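Local coordinates for beta-agarase D (Zobellia galactanivorans, PDB 4ASM), which cleaves the beta-1,4-linkages between beta-D-galactose and 3,6-anhydro-alpha-L-galactose in agarose, with retention of the anomeric configuration, at residues 14-19 / 355-360; 157-162 / 317-322; 186-191 / 198-203. All blocks are in the same frame, centred on the assembly; numbering follows the deposited sequence.

Interaction 1 (14-19 / 355-360); sequences PIPANA and WIRVYK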
loop_
_atom_site.group_PDB
_atom_site.type_symbol
_atom_site.label_atom_id
_atom_site.label_comp_id
_atom_site.label_asym_id
_atom_site.label_seq_id
_atom_site.Cartn_x
_atom_site.Cartn_y
_atom_site.Cartn_z
ATOM N N PRO A 14 21.366 -1.436 -5.140
ATOM C CA PRO A 14 20.975 -2.312 -6.239
ATOM C C PRO A 14 19.459 -2.370 -6.426
ATOM O O PRO A 14 18.706 -2.291 -5.453
ATOM C CB PRO A 14 21.529 -3.681 -5.836
ATOM C CG PRO A 14 22.667 -3.357 -4.906
ATOM C CD PRO A 14 22.222 -2.119 -4.159
ATOM N N ILE A 15 19.047 -2.472 -7.679
ATOM C CA ILE A 15 17.650 -2.692 -8.016
ATOM C C ILE A 15 17.376 -4.186 -7.852
ATOM O O ILE A 15 17.966 -5.007 -8.554
ATOM C CB ILE A 15 17.365 -2.232 -9.449
ATOM C CG1 ILE A 15 17.713 -0.743 -9.592
ATOM C CG2 ILE A 15 15.909 -2.507 -9.823
ATOM C CD1 ILE A 15 17.943 -0.278 -11.043
ATOM N N PRO A 16 16.498 -4.561 -6.896
ATOM C CA PRO A 16 16.375 -5.989 -6.576
ATOM C C PRO A 16 15.527 -6.793 -7.553
ATOM O O PRO A 16 15.599 -8.020 -7.555
ATOM C CB PRO A 16 15.733 -5.974 -5.189
ATOM C CG PRO A 16 14.919 -4.720 -5.166
ATOM C CD PRO A 16 15.632 -3.717 -6.052
ATOM N N ALA A 17 14.720 -6.120 -8.364
ATOM C CA ALA A 17 13.909 -6.794 -9.358
ATOM C C ALA A 17 14.752 -7.127 -10.588
ATOM O O ALA A 17 15.728 -6.425 -10.908
ATOM C CB ALA A 17 12.730 -5.923 -9.740
ATOM N N ASN A 18 14.369 -8.200 -11.264
ATOM C CA ASN A 18 15.082 -8.669 -12.451
ATOM C C ASN A 18 14.459 -8.080 -13.708
ATOM O O ASN A 18 13.313 -8.401 -14.024
ATOM C CB ASN A 18 15.015 -10.204 -12.489
ATOM C CG ASN A 18 15.576 -10.813 -13.778
ATOM O OD1 ASN A 18 16.468 -10.267 -14.429
ATOM N ND2 ASN A 18 15.045 -11.982 -14.139
ATOM N N ALA A 19 15.226 -7.246 -14.421
ATOM C CA ALA A 19 14.766 -6.618 -15.674
ATOM C C ALA A 19 14.528 -7.634 -16.788
ATOM O O ALA A 19 13.802 -7.351 -17.744
ATOM C CB ALA A 19 15.740 -5.545 -16.136
ATOM N N TRP A 355 13.232 8.457 -0.086
ATOM C CA TRP A 355 13.185 8.489 -1.538
ATOM C C TRP A 355 12.202 7.471 -2.077
ATOM O O TRP A 355 11.876 6.489 -1.413
ATOM C CB TRP A 355 14.567 8.265 -2.154
ATOM C CG TRP A 355 15.380 7.064 -1.712
ATOM C CD1 TRP A 355 16.467 7.103 -0.884
ATOM C CD2 TRP A 355 15.267 5.687 -2.155
ATOM N NE1 TRP A 355 17.013 5.847 -0.753
ATOM C CE2 TRP A 355 16.299 4.962 -1.514
ATOM C CE3 TRP A 355 14.374 4.993 -2.990
ATOM C CZ2 TRP A 355 16.482 3.581 -1.699
ATOM C CZ3 TRP A 355 14.554 3.615 -3.172
ATOM C CH2 TRP A 355 15.613 2.927 -2.533
ATOM N N ILE A 356 11.728 7.730 -3.290
ATOM C CA ILE A 356 10.956 6.777 -4.058
ATOM C C ILE A 356 11.474 6.808 -5.492
ATOM O O ILE A 356 11.604 7.882 -6.099
ATOM C CB ILE A 356 9.424 7.048 -3.945
ATOM C CG1 ILE A 356 8.606 5.942 -4.633
ATOM C CG2 ILE A 356 9.069 8.461 -4.443
ATOM C CD1 ILE A 356 7.130 6.030 -4.322
ATOM N N ARG A 357 11.791 5.630 -6.015
ATOM C CA ARG A 357 12.344 5.526 -7.359
ATOM C C ARG A 357 11.467 4.625 -8.216
ATOM O O ARG A 357 10.852 3.668 -7.718
ATOM C CB ARG A 357 13.790 5.004 -7.309
ATOM C CG ARG A 357 13.966 3.589 -6.806
ATOM C CD ARG A 357 15.458 3.289 -6.654
ATOM N NE ARG A 357 15.715 1.971 -6.090
ATOM C CZ ARG A 357 16.895 1.365 -6.148
ATOM N NH1 ARG A 357 17.920 1.950 -6.778
ATOM N NH2 ARG A 357 17.055 0.194 -5.554
ATOM N N VAL A 358 11.430 4.930 -9.509
ATOM C CA VAL A 358 10.570 4.239 -10.453
ATOM C C VAL A 358 11.432 3.888 -11.653
ATOM O O VAL A 358 12.107 4.770 -12.200
ATOM C CB VAL A 358 9.409 5.147 -10.890
ATOM C CG1 VAL A 358 8.543 4.446 -11.916
ATOM C CG2 VAL A 358 8.578 5.575 -9.679
ATOM N N TYR A 359 11.421 2.610 -12.051
ATOM C CA TYR A 359 12.150 2.148 -13.242
ATOM C C TYR A 359 11.240 1.368 -14.179
ATOM O O TYR A 359 10.233 0.785 -13.761
ATOM C CB TYR A 359 13.292 1.212 -12.852
ATOM C CG TYR A 359 14.374 1.798 -11.988
ATOM C CD1 TYR A 359 15.506 2.418 -12.543
ATOM C CD2 TYR A 359 14.304 1.691 -10.597
ATOM C CE1 TYR A 359 16.510 2.945 -11.715
ATOM C CE2 TYR A 359 15.288 2.195 -9.782
ATOM C CZ TYR A 359 16.401 2.824 -10.335
ATOM O OH TYR A 359 17.372 3.311 -9.488
ATOM N N LYS A 360 11.592 1.366 -15.459
ATOM C CA LYS A 360 10.986 0.426 -16.385
ATOM C C LYS A 360 12.086 -0.381 -17.077
ATOM O O LYS A 360 13.188 0.137 -17.276
ATOM C CB LYS A 360 10.110 1.156 -17.407
ATOM C CG LYS A 360 8.960 1.960 -16.796
ATOM C CD LYS A 360 8.181 2.736 -17.856
ATOM C CE LYS A 360 7.283 1.830 -18.675
ATOM N NZ LYS A 360 6.143 1.279 -17.844
#
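Ile15 lies over one face each of the Tyr359 ring and the Arg357 guanidinium. The contact ties the N-terminal loop to strand 350-362 of the GH16 beta-jelly-roll catalytic domain, away from the active site. CD1 of Ile15 lies 3.6 Å from the centroid of the Tyr359 ring, 16° off the normal, in a CH-pi contact. It sits a little toward the rim, with CZ of Tyr359 its nearest atom at 3.5 Å. CG1 of Ile15 is over the guanidinium, 3.9 Å from NH1 of Arg357. At the guanidinium edge, close to its plane, is the carbonyl oxygen of Pro14. The edge of the Tyr359 ring faces NE of Arg357.

Arg357 and Tyr359 are two residues apart, and both side chains rise from the strand toward the loop. CG of Arg357 stands between the backbone N and the carbonyl carbon (chi1 65°). From there the chain runs extended to NE and brings the guanidinium beside the phenol. NH1 of Arg357 makes a weak hydrogen bond to OH of Tyr359, at 3.1 Å. The same NH1 is bonded to the carbonyl of Val13, and NH2 forms a salt bridge with Glu136 of strand 133-140. The charge is probably balanced by Glu136, while the carbonyls of Val13 and Pro14 take up further N-H groups. Trp25 of strand 24-27 touches both Ile15 and Tyr359. NH2 of Arg357 also donates to O of Pro14 at 3.0 Å, approaching from above the carbonyl plane, 58° out of it, and not along a lone pair.

Interaction 2 (157-162 / 317-322); sequences DTQEID and KEMDII. With IMD (imidazole), chain C.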
loop_
_atom_site.group_PDB
_atom_site.type_symbol
_atom_site.label_atom_id
_atom_site.label_comp_id
_atom_site.label_asym_id
_atom_site.label_seq_id
_atom_site.Cartn_x
_atom_site.Cartn_y
_atom_site.Cartn_z
ATOM N N ASP A 157 -10.490 4.386 -9.865
ATOM C CA ASP A 157 -10.670 3.738 -8.553
ATOM C C ASP A 157 -11.045 2.235 -8.646
ATOM O O ASP A 157 -11.494 1.661 -7.656
ATOM C CB ASP A 157 -11.687 4.483 -7.658
ATOM C CG ASP A 157 -11.212 5.861 -7.243
ATOM O OD1 ASP A 157 -9.984 6.088 -7.204
ATOM O OD2 ASP A 157 -12.093 6.707 -6.936
ATOM N N THR A 158 -10.830 1.606 -9.803
ATOM C CA THR A 158 -11.169 0.167 -9.938
ATOM C C THR A 158 -9.993 -0.791 -9.690
ATOM O O THR A 158 -10.198 -1.947 -9.359
ATOM C CB THR A 158 -11.777 -0.173 -11.321
ATOM O OG1 THR A 158 -10.849 0.119 -12.365
ATOM C CG2 THR A 158 -13.077 0.613 -11.555
ATOM N N GLN A 159 -8.767 -0.322 -9.910
ATOM C CA GLN A 159 -7.609 -1.211 -9.862
ATOM C C GLN A 159 -6.534 -0.587 -9.008
ATOM O O GLN A 159 -6.214 0.589 -9.177
ATOM C CB GLN A 159 -7.072 -1.488 -11.263
ATOM C CG GLN A 159 -8.101 -2.145 -12.218
ATOM C CD GLN A 159 -7.560 -2.474 -13.609
ATOM O OE1 GLN A 159 -8.347 -2.724 -14.554
ATOM N NE2 GLN A 159 -6.264 -2.484 -13.761
ATOM N N GLU A 160 -5.950 -1.392 -8.116
ATOM C CA GLU A 160 -4.981 -0.892 -7.126
ATOM C C GLU A 160 -3.901 -1.922 -6.873
ATOM O O GLU A 160 -4.186 -3.111 -6.807
ATOM C CB GLU A 160 -5.711 -0.567 -5.822
ATOM C CG GLU A 160 -4.817 -0.327 -4.618
ATOM C CD GLU A 160 -5.610 -0.020 -3.370
ATOM O OE1 GLU A 160 -6.805 0.347 -3.464
ATOM O OE2 GLU A 160 -4.999 -0.124 -2.271
ATOM N N ILE A 161 -2.667 -1.452 -6.760
ATOM C CA ILE A 161 -1.547 -2.325 -6.375
ATOM C C ILE A 161 -0.844 -1.618 -5.249
ATOM O O ILE A 161 -0.449 -0.481 -5.408
ATOM C CB ILE A 161 -0.568 -2.544 -7.547
ATOM C CG1 ILE A 161 -1.246 -3.378 -8.642
ATOM C CG2 ILE A 161 0.748 -3.194 -7.065
ATOM C CD1 ILE A 161 -0.604 -3.244 -10.038
ATOM N N ASP A 162 -0.721 -2.272 -4.097
ATOM C CA ASP A 162 -0.057 -1.634 -2.972
ATOM C C ASP A 162 1.418 -1.991 -2.974
ATOM O O ASP A 162 1.806 -3.080 -3.421
ATOM C CB ASP A 162 -0.709 -2.028 -1.650
ATOM C CG ASP A 162 -2.143 -1.615 -1.578
ATOM O OD1 ASP A 162 -2.545 -0.702 -2.334
ATOM O OD2 ASP A 162 -2.879 -2.215 -0.792
ATOM N N LYS A 317 -4.900 -1.049 -16.236
ATOM C CA LYS A 317 -4.976 0.416 -16.224
ATOM C C LYS A 317 -3.759 1.063 -15.581
ATOM O O LYS A 317 -3.255 0.581 -14.549
ATOM C CB LYS A 317 -6.245 0.871 -15.504
ATOM C CG LYS A 317 -7.521 0.492 -16.282
ATOM C CD LYS A 317 -8.790 0.636 -15.447
ATOM C CE LYS A 317 -10.028 0.344 -16.297
ATOM N NZ LYS A 317 -11.277 0.381 -15.488
ATOM N N GLU A 318 -3.283 2.153 -16.182
ATOM C CA GLU A 318 -2.270 2.989 -15.534
ATOM C C GLU A 318 -2.782 3.480 -14.172
ATOM O O GLU A 318 -3.996 3.645 -13.941
ATOM C CB GLU A 318 -1.824 4.179 -16.401
ATOM C CG GLU A 318 -2.904 5.220 -16.612
ATOM C CD GLU A 318 -2.441 6.442 -17.385
ATOM O OE1 GLU A 318 -1.242 6.533 -17.717
ATOM O OE2 GLU A 318 -3.314 7.310 -17.627
ATOM N N MET A 319 -1.830 3.731 -13.280
ATOM C CA MET A 319 -2.134 4.039 -11.889
ATOM C C MET A 319 -1.391 5.266 -11.361
ATOM O O MET A 319 -0.276 5.560 -11.790
ATOM C CB MET A 319 -1.812 2.829 -11.008
ATOM C CG MET A 319 -2.662 1.615 -11.358
ATOM S SD MET A 319 -2.360 0.284 -10.185
ATOM C CE MET A 319 -3.315 -0.999 -11.016
ATOM N N ASP A 320 -2.052 6.004 -10.468
ATOM C CA ASP A 320 -1.416 7.070 -9.705
ATOM C C ASP A 320 -0.640 6.506 -8.533
ATOM O O ASP A 320 -1.124 5.615 -7.827
ATOM C CB ASP A 320 -2.481 8.011 -9.135
ATOM C CG ASP A 320 -3.310 8.680 -10.225
ATOM O OD1 ASP A 320 -2.700 9.228 -11.169
ATOM O OD2 ASP A 320 -4.551 8.663 -10.124
ATOM N N ILE A 321 0.547 7.064 -8.293
ATOM C CA ILE A 321 1.310 6.753 -7.070
ATOM C C ILE A 321 0.791 7.649 -5.956
ATOM O O ILE A 321 0.770 8.883 -6.105
ATOM C CB ILE A 321 2.821 7.011 -7.219
ATOM C CG1 ILE A 321 3.411 6.217 -8.375
ATOM C CG2 ILE A 321 3.543 6.659 -5.905
ATOM C CD1 ILE A 321 4.783 6.735 -8.827
ATOM N N ILE A 322 0.366 7.023 -4.861
ATOM C CA ILE A 322 -0.165 7.728 -3.699
ATOM C C ILE A 322 0.637 7.339 -2.459
ATOM O O ILE A 322 0.978 6.166 -2.248
ATOM C CB ILE A 322 -1.660 7.384 -3.481
ATOM C CG1 ILE A 322 -2.476 7.799 -4.736
ATOM C CG2 ILE A 322 -2.182 8.053 -2.216
ATOM C CD1 ILE A 322 -3.918 7.356 -4.747
HETATM N N1 IMD C . -4.866 1.104 0.024
HETATM C C2 IMD C . -5.324 2.336 0.304
HETATM N N3 IMD C . -4.930 2.664 1.551
HETATM C C4 IMD C . -4.211 1.640 2.068
HETATM C C5 IMD C . -4.172 0.654 1.092
#
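Met319 and Lys317 pack against the strand that carries the probable catalytic nucleophile, Glu160. Gln159 points its CB toward segment 317-322, Ile161 reaches Met319 with the end of its side chain, and Thr158 joins from the loop before the strand. The extended Met319 side chain reaches Ile161 at about a right angle. Its methyl CE meets CD1 of Ile161 at 3.7 Å. The same methyl lies 3.8 Å from the backbone O of Gln159, so it touches the strand's main chain as well as a side chain.

Glu160, Asp162 and the probable acid Glu165 follow the active-site pattern of glycoside hydrolase family 16, on one strand of the jelly roll. CB of Glu160 points away from segment 317-322. CG is anti to the backbone N (chi1 167°), and the extended chain carries the carboxylate to a bound imidazole, probably from the crystallisation liquor. N1 of the imidazole donates to OE2 of Glu160 at 2.6 Å, nearly straight at 170°. The imidazole also bonds Glu326, which probably binds substrate. OD1 of Asp162 is 2.5 Å from OE2 of Glu160.

At the strand's start, Lys317 crosses both Gln159 and Thr158 at about right angles. NZ of Lys317 donates to OG1 of Thr158 at 3.2 Å. Asp156 is the stronger partner of the ammonium, through a salt bridge, and is also bonded to that OG1. The aliphatic part of Lys317 runs past the Gln159 amide.

Interaction 3 (186-191 / 198-203); sequences SHHVFI and DYQPAD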
loop_
_atom_site.group_PDB
_atom_site.type_symbol
_atom_site.label_atom_id
_atom_site.label_comp_id
_atom_site.label_asym_id
_atom_site.label_seq_id
_atom_site.Cartn_x
_atom_site.Cartn_y
_atom_site.Cartn_z
ATOM N N SER A 186 -0.109 -6.305 -0.697
ATOM C CA SER A 186 -1.508 -6.289 -1.093
ATOM C C SER A 186 -1.784 -5.584 -2.421
ATOM O O SER A 186 -0.906 -4.985 -3.036
ATOM C CB SER A 186 -2.307 -5.637 0.043
ATOM O OG SER A 186 -3.715 -5.824 -0.074
ATOM N N HIS A 187 -3.041 -5.690 -2.836
ATOM C CA HIS A 187 -3.568 -4.971 -3.992
ATOM C C HIS A 187 -5.062 -4.952 -3.772
ATOM O O HIS A 187 -5.556 -5.593 -2.862
ATOM C CB HIS A 187 -3.196 -5.671 -5.314
ATOM C CG HIS A 187 -4.006 -6.901 -5.601
ATOM N ND1 HIS A 187 -3.600 -8.165 -5.225
ATOM C CD2 HIS A 187 -5.197 -7.058 -6.231
ATOM C CE1 HIS A 187 -4.502 -9.048 -5.622
ATOM N NE2 HIS A 187 -5.479 -8.406 -6.246
ATOM N N HIS A 188 -5.795 -4.189 -4.582
ATOM C CA HIS A 188 -7.247 -4.278 -4.515
ATOM C C HIS A 188 -7.799 -4.250 -5.922
ATOM O O HIS A 188 -7.243 -3.608 -6.807
ATOM C CB HIS A 188 -7.852 -3.073 -3.791
ATOM C CG HIS A 188 -7.751 -3.095 -2.294
ATOM N ND1 HIS A 188 -6.573 -2.882 -1.601
ATOM C CD2 HIS A 188 -8.721 -3.198 -1.358
ATOM C CE1 HIS A 188 -6.824 -2.901 -0.301
ATOM N NE2 HIS A 188 -8.120 -3.087 -0.127
ATOM N N VAL A 189 -8.939 -4.917 -6.093
ATOM C CA VAL A 189 -9.800 -4.687 -7.250
ATOM C C VAL A 189 -11.197 -4.331 -6.741
ATOM O O VAL A 189 -11.657 -4.881 -5.736
ATOM C CB VAL A 189 -9.814 -5.880 -8.282
ATOM C CG1 VAL A 189 -8.423 -6.076 -8.885
ATOM C CG2 VAL A 189 -10.366 -7.194 -7.676
ATOM N N PHE A 190 -11.867 -3.422 -7.453
ATOM C CA PHE A 190 -13.186 -2.915 -7.012
ATOM C C PHE A 190 -14.219 -2.979 -8.108
ATOM O O PHE A 190 -13.910 -2.752 -9.265
ATOM C CB PHE A 190 -13.109 -1.432 -6.612
ATOM C CG PHE A 190 -12.169 -1.138 -5.469
ATOM C CD1 PHE A 190 -12.617 -1.166 -4.154
ATOM C CD2 PHE A 190 -10.840 -0.783 -5.730
ATOM C CE1 PHE A 190 -11.719 -0.877 -3.092
ATOM C CE2 PHE A 190 -9.969 -0.483 -4.693
ATOM C CZ PHE A 190 -10.415 -0.532 -3.383
ATOM N N ILE A 191 -15.459 -3.234 -7.704
ATOM C CA ILE A 191 -16.598 -2.720 -8.460
ATOM C C ILE A 191 -16.990 -1.414 -7.782
ATOM O O ILE A 191 -17.139 -1.359 -6.568
ATOM C CB ILE A 191 -17.817 -3.666 -8.443
ATOM C CG1 ILE A 191 -17.406 -5.081 -8.817
ATOM C CG2 ILE A 191 -18.878 -3.157 -9.439
ATOM C CD1 ILE A 191 -18.595 -6.059 -8.998
ATOM N N ASP A 198 -15.182 -4.876 -2.908
ATOM C CA ASP A 198 -13.751 -4.671 -2.690
ATOM C C ASP A 198 -13.094 -6.023 -2.427
ATOM O O ASP A 198 -13.507 -6.746 -1.530
ATOM C CB ASP A 198 -13.593 -3.739 -1.484
ATOM C CG ASP A 198 -12.137 -3.445 -1.125
ATOM O OD1 ASP A 198 -11.222 -3.859 -1.855
ATOM O OD2 ASP A 198 -11.920 -2.786 -0.093
ATOM N N TYR A 199 -12.108 -6.373 -3.246
ATOM C CA TYR A 199 -11.261 -7.542 -2.985
ATOM C C TYR A 199 -9.799 -7.142 -2.744
ATOM O O TYR A 199 -9.253 -6.324 -3.465
ATOM C CB TYR A 199 -11.298 -8.523 -4.156
ATOM C CG TYR A 199 -10.358 -9.673 -3.903
ATOM C CD1 TYR A 199 -10.727 -10.694 -3.036
ATOM C CD2 TYR A 199 -9.090 -9.707 -4.483
ATOM C CE1 TYR A 199 -9.862 -11.750 -2.745
ATOM C CE2 TYR A 199 -8.199 -10.762 -4.208
ATOM C CZ TYR A 199 -8.606 -11.776 -3.336
ATOM O OH TYR A 199 -7.766 -12.835 -3.065
ATOM N N GLN A 200 -9.192 -7.755 -1.732
ATOM C CA GLN A 200 -7.760 -7.665 -1.461
ATOM C C GLN A 200 -7.270 -9.023 -0.929
ATOM O O GLN A 200 -8.065 -9.821 -0.411
ATOM C CB GLN A 200 -7.481 -6.584 -0.430
ATOM C CG GLN A 200 -8.039 -6.933 0.952
ATOM C CD GLN A 200 -7.888 -5.800 1.931
ATOM O OE1 GLN A 200 -8.870 -5.212 2.409
ATOM N NE2 GLN A 200 -6.665 -5.443 2.189
ATOM N N PRO A 201 -5.965 -9.293 -1.065
ATOM C CA PRO A 201 -5.431 -10.535 -0.502
ATOM C C PRO A 201 -5.676 -10.656 0.989
ATOM O O PRO A 201 -5.421 -9.724 1.763
ATOM C CB PRO A 201 -3.936 -10.456 -0.806
ATOM C CG PRO A 201 -3.884 -9.577 -2.061
ATOM C CD PRO A 201 -4.942 -8.528 -1.799
ATOM N N ALA A 202 -6.190 -11.829 1.362
ATOM C CA ALA A 202 -6.518 -12.153 2.743
ATOM C C ALA A 202 -5.925 -13.503 3.164
ATOM O O ALA A 202 -6.342 -14.073 4.172
ATOM C CB ALA A 202 -8.031 -12.151 2.942
ATOM N N ASP A 203 -4.981 -14.026 2.382
ATOM C CA ASP A 203 -4.241 -15.203 2.822
ATOM C C ASP A 203 -3.321 -14.810 3.971
ATOM O O ASP A 203 -2.815 -13.668 4.034
ATOM C CB ASP A 203 -3.476 -15.918 1.686
ATOM C CG ASP A 203 -2.490 -15.028 0.945
ATOM O OD1 ASP A 203 -2.914 -13.979 0.393
ATOM O OD2 ASP A 203 -1.306 -15.418 0.856
#
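His188 and Gln200 lie side by side and point the same way. CB of Gln200 sits over the centre of the imidazole, 3.6 Å from its centroid, in a CH-pi contact. The Gln200 amide is tilted 49° from the ring plane. The close fit of Asp198 against the His188 ring is doubtful. Which ring atoms face Gln200 is also doubtful, because the imidazole is probably turned over in the model. Asp198 runs alongside Phe190, with its carboxylate plane 31° from the phenyl plane. CG of Asp198 is 3.3 Å from CE1 of Phe190.

These pairs belong to a beta hairpin between strands 183-191 and 197-199. Phe190 and Asp198 form a non-hydrogen-bonded pair, and Val189 and Tyr199 form a hydrogen-bonded one. N of Val189 donates to O of Tyr199 at 3.0 Å, and N of Tyr199 donates to O of Val189 at 2.9 Å. On the Val189 and Tyr199 face the two side chains run in the same direction, with CG2 of Val189 packed 3.9 Å from CB of Tyr199. His188 and Phe190 both touch Glu160 on the neighbouring strand, so the hairpin borders the probable active site.

Beyond Tyr199 the regular pairing stops, and Pro201 meets His187 at about a right angle. CD of Pro201 is 4.0 Å from the centroid of the His187 ring, over its face. CG of His187 lies between the backbone N and the carbonyl carbon (chi1 76°), which brings the ring to the proline. NE2 of this imidazole is bonded to the carbonyl of Ile303, and Phe315 packs edge-to-face with it. CA of His188 lies 3.1 Å from O of Tyr199, in a bent CA-H...O contact to the oxygen that also accepts from N of Val189.

How the interactions relate
Interactions 2 and 3 are buried and adjoin the probable active site, while interaction 1 is only partly buried and lies away from it. Interactions 2 and 3 share neighbouring strands: N of Glu160 lies 2.9 Å from O of His188, a probable hydrogen bond. Interaction 1 meets interaction 2 through apolar packing of Ile356 and Val358 on Ile321, and does not touch interaction 3. The chemistry differs with place. In interaction 1 Arg357 bonds a loop carbonyl and Ile15 of the loop packs on the Tyr359 ring. Interaction 2 combines methionine packing with a lysine contact. Only interaction 3 has backbone pairing across its segments; ring contacts occur in both 1 and 3.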